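Local structure of GH26C (6Q78) at residues A[221-229]-A[245-256]. The protein probably hydrolyses beta-1,4-mannosidic linkages in mannans, as a TIM-barrel glycoside hydrolase of family 26. Residues are numbered along the deposited sequence; the frame is centred on the assembly and turned at random.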
loop_
_atom_site.group_PDB
_atom_site.type_symbol
_atom_site.label_atom_id
_atom_site.label_comp_id
_atom_site.label_asym_id
_atom_site.label_seq_id
_atom_site.Cartn_x
_atom_site.Cartn_y
_atom_site.Cartn_z
ATOM N N ILE A 221 -5.203 -5.542 -1.681
ATOM C CA ILE A 221 -4.473 -4.725 -2.652
ATOM C C ILE A 221 -3.005 -5.099 -2.547
ATOM O O ILE A 221 -2.415 -5.017 -1.472
ATOM C CB ILE A 221 -4.678 -3.236 -2.358
ATOM C CG1 ILE A 221 -6.175 -2.864 -2.454
ATOM C CG2 ILE A 221 -3.777 -2.397 -3.276
ATOM C CD1 ILE A 221 -6.485 -1.514 -1.926
ATOM N N PHE A 222 -2.433 -5.571 -3.642
ATOM C CA PHE A 222 -1.042 -6.005 -3.682
ATOM C C PHE A 222 -0.225 -4.927 -4.404
ATOM O O PHE A 222 -0.541 -4.542 -5.556
ATOM C CB PHE A 222 -0.980 -7.347 -4.421
ATOM C CG PHE A 222 0.417 -7.925 -4.579
ATOM C CD1 PHE A 222 0.805 -8.485 -5.799
ATOM C CD2 PHE A 222 1.287 -8.012 -3.509
ATOM C CE1 PHE A 222 2.050 -9.100 -5.941
ATOM C CE2 PHE A 222 2.563 -8.590 -3.672
ATOM C CZ PHE A 222 2.897 -9.148 -4.880
ATOM N N ARG A 223 0.791 -4.395 -3.698
ATOM C CA ARG A 223 1.600 -3.249 -4.145
ATOM C C ARG A 223 3.065 -3.652 -4.203
ATOM O O ARG A 223 3.830 -3.301 -3.300
ATOM C CB ARG A 223 1.396 -2.072 -3.177
ATOM C CG ARG A 223 2.045 -0.765 -3.613
ATOM C CD ARG A 223 1.605 0.365 -2.686
ATOM N NE ARG A 223 2.142 0.212 -1.332
ATOM C CZ ARG A 223 3.262 0.794 -0.892
ATOM N NH1 ARG A 223 4.011 1.564 -1.678
ATOM N NH2 ARG A 223 3.630 0.628 0.366
ATOM N N PRO A 224 3.492 -4.398 -5.228
ATOM C CA PRO A 224 4.857 -4.943 -5.253
ATOM C C PRO A 224 5.843 -3.977 -5.904
ATOM O O PRO A 224 5.464 -3.076 -6.672
ATOM C CB PRO A 224 4.715 -6.170 -6.161
ATOM C CG PRO A 224 3.638 -5.726 -7.156
ATOM C CD PRO A 224 2.636 -4.922 -6.311
ATOM N N PHE A 225 7.129 -4.193 -5.584
ATOM C CA PHE A 225 8.228 -3.488 -6.282
ATOM C C PHE A 225 8.021 -1.979 -6.239
ATOM O O PHE A 225 8.194 -1.253 -7.222
ATOM C CB PHE A 225 8.442 -4.049 -7.710
ATOM C CG PHE A 225 8.592 -5.551 -7.715
ATOM C CD1 PHE A 225 9.701 -6.116 -7.093
ATOM C CD2 PHE A 225 7.630 -6.384 -8.280
ATOM C CE1 PHE A 225 9.847 -7.494 -7.030
ATOM C CE2 PHE A 225 7.765 -7.761 -8.236
ATOM C CZ PHE A 225 8.894 -8.311 -7.618
ATOM N N HIS A 226 7.685 -1.507 -5.040
ATOM C CA HIS A 226 7.375 -0.092 -4.853
ATOM C C HIS A 226 8.638 0.773 -4.742
ATOM O O HIS A 226 9.756 0.303 -4.478
ATOM C CB HIS A 226 6.509 0.085 -3.586
ATOM C CG HIS A 226 7.208 -0.293 -2.310
ATOM N ND1 HIS A 226 7.758 -1.548 -2.107
ATOM C CD2 HIS A 226 7.429 0.406 -1.164
ATOM C CE1 HIS A 226 8.295 -1.597 -0.906
ATOM N NE2 HIS A 226 8.101 -0.433 -0.302
ATOM N N GLU A 227 8.445 2.072 -4.932
ATOM C CA GLU A 227 9.552 3.024 -4.782
ATOM C C GLU A 227 10.708 2.691 -5.703
ATOM O O GLU A 227 11.879 2.965 -5.380
ATOM C CB GLU A 227 10.020 3.144 -3.313
ATOM C CG GLU A 227 8.861 3.637 -2.403
ATOM C CD GLU A 227 9.186 3.650 -0.931
ATOM O OE1 GLU A 227 10.322 3.405 -0.532
ATOM O OE2 GLU A 227 8.235 3.893 -0.135
ATOM N N PHE A 228 10.378 2.186 -6.894
ATOM C CA PHE A 228 11.355 1.725 -7.872
ATOM C C PHE A 228 12.088 2.871 -8.565
ATOM O O PHE A 228 13.032 2.601 -9.338
ATOM C CB PHE A 228 10.577 0.938 -8.940
ATOM C CG PHE A 228 9.482 1.761 -9.604
ATOM C CD1 PHE A 228 9.797 2.646 -10.628
ATOM C CD2 PHE A 228 8.172 1.686 -9.175
ATOM C CE1 PHE A 228 8.802 3.423 -11.203
ATOM C CE2 PHE A 228 7.163 2.457 -9.764
ATOM C CZ PHE A 228 7.499 3.332 -10.775
ATOM N N ASP A 229 11.681 4.120 -8.322
ATOM C CA ASP A 229 12.405 5.285 -8.834
ATOM C C ASP A 229 13.568 5.685 -7.944
ATOM O O ASP A 229 14.427 6.465 -8.388
ATOM C CB ASP A 229 11.440 6.460 -9.103
ATOM C CG ASP A 229 10.535 6.790 -7.900
ATOM O OD1 ASP A 229 10.378 5.929 -7.012
ATOM O OD2 ASP A 229 9.983 7.920 -7.872
ATOM N N TYR A 245 11.820 -3.823 -15.820
ATOM C CA TYR A 245 10.849 -3.598 -14.751
ATOM C C TYR A 245 9.441 -3.911 -15.233
ATOM O O TYR A 245 8.670 -4.582 -14.535
ATOM C CB TYR A 245 10.946 -2.153 -14.243
ATOM C CG TYR A 245 10.050 -1.913 -13.069
ATOM C CD1 TYR A 245 10.498 -2.186 -11.769
ATOM C CD2 TYR A 245 8.738 -1.466 -13.244
ATOM C CE1 TYR A 245 9.644 -2.020 -10.677
ATOM C CE2 TYR A 245 7.889 -1.291 -12.158
ATOM C CZ TYR A 245 8.362 -1.551 -10.881
ATOM O OH TYR A 245 7.496 -1.364 -9.814
ATOM N N ILE A 246 9.100 -3.451 -16.436
ATOM C CA ILE A 246 7.767 -3.683 -16.978
ATOM C C ILE A 246 7.541 -5.168 -17.230
ATOM O O ILE A 246 6.457 -5.705 -16.946
ATOM C CB ILE A 246 7.579 -2.838 -18.251
ATOM C CG1 ILE A 246 7.462 -1.352 -17.877
ATOM C CG2 ILE A 246 6.335 -3.280 -19.030
ATOM C CD1 ILE A 246 7.370 -0.457 -19.121
ATOM N N GLN A 247 8.565 -5.864 -17.743
ATOM C CA GLN A 247 8.444 -7.308 -17.948
ATOM C C GLN A 247 8.198 -8.023 -16.630
ATOM O O GLN A 247 7.399 -8.961 -16.558
ATOM C CB GLN A 247 9.721 -7.843 -18.598
ATOM C CG GLN A 247 9.664 -9.327 -18.906
ATOM C CD GLN A 247 10.988 -9.897 -19.418
ATOM O OE1 GLN A 247 11.974 -9.177 -19.585
ATOM N NE2 GLN A 247 10.995 -11.196 -19.695
ATOM N N LEU A 248 8.908 -7.620 -15.575
ATOM C CA LEU A 248 8.689 -8.222 -14.264
ATOM C C LEU A 248 7.255 -7.997 -13.789
ATOM O O LEU A 248 6.578 -8.942 -13.349
ATOM C CB LEU A 248 9.668 -7.615 -13.258
ATOM C CG LEU A 248 9.402 -7.992 -11.798
ATOM C CD1 LEU A 248 9.505 -9.510 -11.543
ATOM C CD2 LEU A 248 10.348 -7.223 -10.868
ATOM N N TRP A 249 6.755 -6.768 -13.938
ATOM C CA TRP A 249 5.393 -6.476 -13.501
ATOM C C TRP A 249 4.372 -7.307 -14.274
ATOM O O TRP A 249 3.444 -7.876 -13.684
ATOM C CB TRP A 249 5.098 -4.989 -13.674
ATOM C CG TRP A 249 4.856 -4.287 -12.361
ATOM C CD1 TRP A 249 5.813 -3.764 -11.545
ATOM C CD2 TRP A 249 3.597 -4.068 -11.687
ATOM N NE1 TRP A 249 5.237 -3.209 -10.426
ATOM C CE2 TRP A 249 3.883 -3.384 -10.489
ATOM C CE3 TRP A 249 2.244 -4.335 -12.009
ATOM C CZ2 TRP A 249 2.878 -2.993 -9.607
ATOM C CZ3 TRP A 249 1.287 -3.972 -11.134
ATOM C CH2 TRP A 249 1.597 -3.287 -9.967
ATOM N N GLN A 250 4.508 -7.361 -15.607
ATOM C CA GLN A 250 3.513 -8.070 -16.406
ATOM C C GLN A 250 3.568 -9.567 -16.136
ATOM O O GLN A 250 2.522 -10.225 -16.038
ATOM C CB GLN A 250 3.681 -7.753 -17.889
ATOM C CG GLN A 250 3.439 -6.271 -18.179
ATOM C CD GLN A 250 3.616 -5.947 -19.641
ATOM O OE1 GLN A 250 4.182 -6.732 -20.402
ATOM N NE2 GLN A 250 3.149 -4.762 -20.044
ATOM N N PHE A 251 4.776 -10.127 -16.029
ATOM C CA PHE A 251 4.887 -11.532 -15.674
ATOM C C PHE A 251 4.217 -11.797 -14.337
ATOM O O PHE A 251 3.473 -12.788 -14.187
ATOM C CB PHE A 251 6.344 -11.983 -15.591
ATOM C CG PHE A 251 6.464 -13.358 -15.062
ATOM C CD1 PHE A 251 6.290 -14.443 -15.910
ATOM C CD2 PHE A 251 6.703 -13.572 -13.714
ATOM C CE1 PHE A 251 6.338 -15.724 -15.406
ATOM C CE2 PHE A 251 6.745 -14.851 -13.205
ATOM C CZ PHE A 251 6.565 -15.925 -14.045
ATOM N N THR A 252 4.434 -10.912 -13.362
ATOM C CA THR A 252 3.930 -11.151 -12.012
ATOM C C THR A 252 2.412 -11.112 -11.982
ATOM O O THR A 252 1.766 -11.984 -11.377
ATOM C CB THR A 252 4.517 -10.099 -11.070
ATOM O OG1 THR A 252 5.939 -10.258 -11.055
ATOM C CG2 THR A 252 4.017 -10.281 -9.662
ATOM N N VAL A 253 1.820 -10.086 -12.602
ATOM C CA VAL A 253 0.354 -10.019 -12.608
ATOM C C VAL A 253 -0.241 -11.248 -13.285
ATOM O O VAL A 253 -1.194 -11.865 -12.780
ATOM C CB VAL A 253 -0.098 -8.719 -13.283
ATOM C CG1 VAL A 253 -1.613 -8.732 -13.518
ATOM C CG2 VAL A 253 0.298 -7.550 -12.394
ATOM N N THR A 254 0.285 -11.607 -14.466
ATOM C CA THR A 254 -0.289 -12.718 -15.206
ATOM C C THR A 254 -0.103 -14.034 -14.470
ATOM O O THR A 254 -1.002 -14.886 -14.475
ATOM C CB THR A 254 0.338 -12.733 -16.597
ATOM O OG1 THR A 254 -0.027 -11.517 -17.280
ATOM C CG2 THR A 254 -0.119 -13.934 -17.422
ATOM N N TYR A 255 1.051 -14.229 -13.826
ATOM C CA TYR A 255 1.264 -15.490 -13.127
ATOM C C TYR A 255 0.306 -15.627 -11.949
ATOM O O TYR A 255 -0.271 -16.706 -11.732
ATOM C CB TYR A 255 2.717 -15.582 -12.665
ATOM C CG TYR A 255 3.157 -16.993 -12.301
ATOM C CD1 TYR A 255 3.390 -17.934 -13.284
ATOM C CD2 TYR A 255 3.365 -17.371 -10.984
ATOM C CE1 TYR A 255 3.795 -19.216 -12.966
ATOM C CE2 TYR A 255 3.795 -18.658 -10.656
ATOM C CZ TYR A 255 3.988 -19.573 -11.652
ATOM O OH TYR A 255 4.399 -20.867 -11.348
ATOM N N LEU A 256 0.110 -14.543 -11.190
ATOM C CA LEU A 256 -0.823 -14.594 -10.064
ATOM C C LEU A 256 -2.272 -14.736 -10.520
ATOM O O LEU A 256 -3.006 -15.605 -10.027
ATOM C CB LEU A 256 -0.694 -13.332 -9.228
ATOM C CG LEU A 256 0.589 -13.324 -8.377
ATOM C CD1 LEU A 256 0.834 -11.934 -7.849
ATOM C CD2 LEU A 256 0.414 -14.288 -7.217
#
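Y245 turns its CG anti to the backbone N (chi1 -175°), which sends the phenol off helix 242-259 to F225 and F228, while F228, its CG between the backbone N and the carbonyl carbon (chi1 58°), lays its ring obliquely against that phenol, centroids 4.7 Å apart. At the far end of the tyrosine, OH donates to the backbone O of F225 over 2.7 Å, tilted 30° from the carbonyl plane, and also receives a weak bond from W249 NE1. The neighbouring F225 ring is met over its centre by L248 CD2, a CH-pi contact of 3.6 Å to the centroid. P224 CG packs against W249 CZ2 at 3.7 Å, the two side chains crossing at about a right angle, and farther along the helix L256 CD1 packs on F222. A phenylalanine in place of Y245 would probably leave the F225 carbonyl without this donor and W249 NE1 without its weak acceptor, and the loop less firmly fixed. H226 and E227, whose side chains set off away from the helix, hydrogen-bond a Tris molecule, probably from the crystallisation liquor. The contact thus illustrates how a TIM barrel ties the loop at the C-terminal end of a strand to the helix that follows: one buried hydrogen bond, set among apolar contacts, pins the backbone.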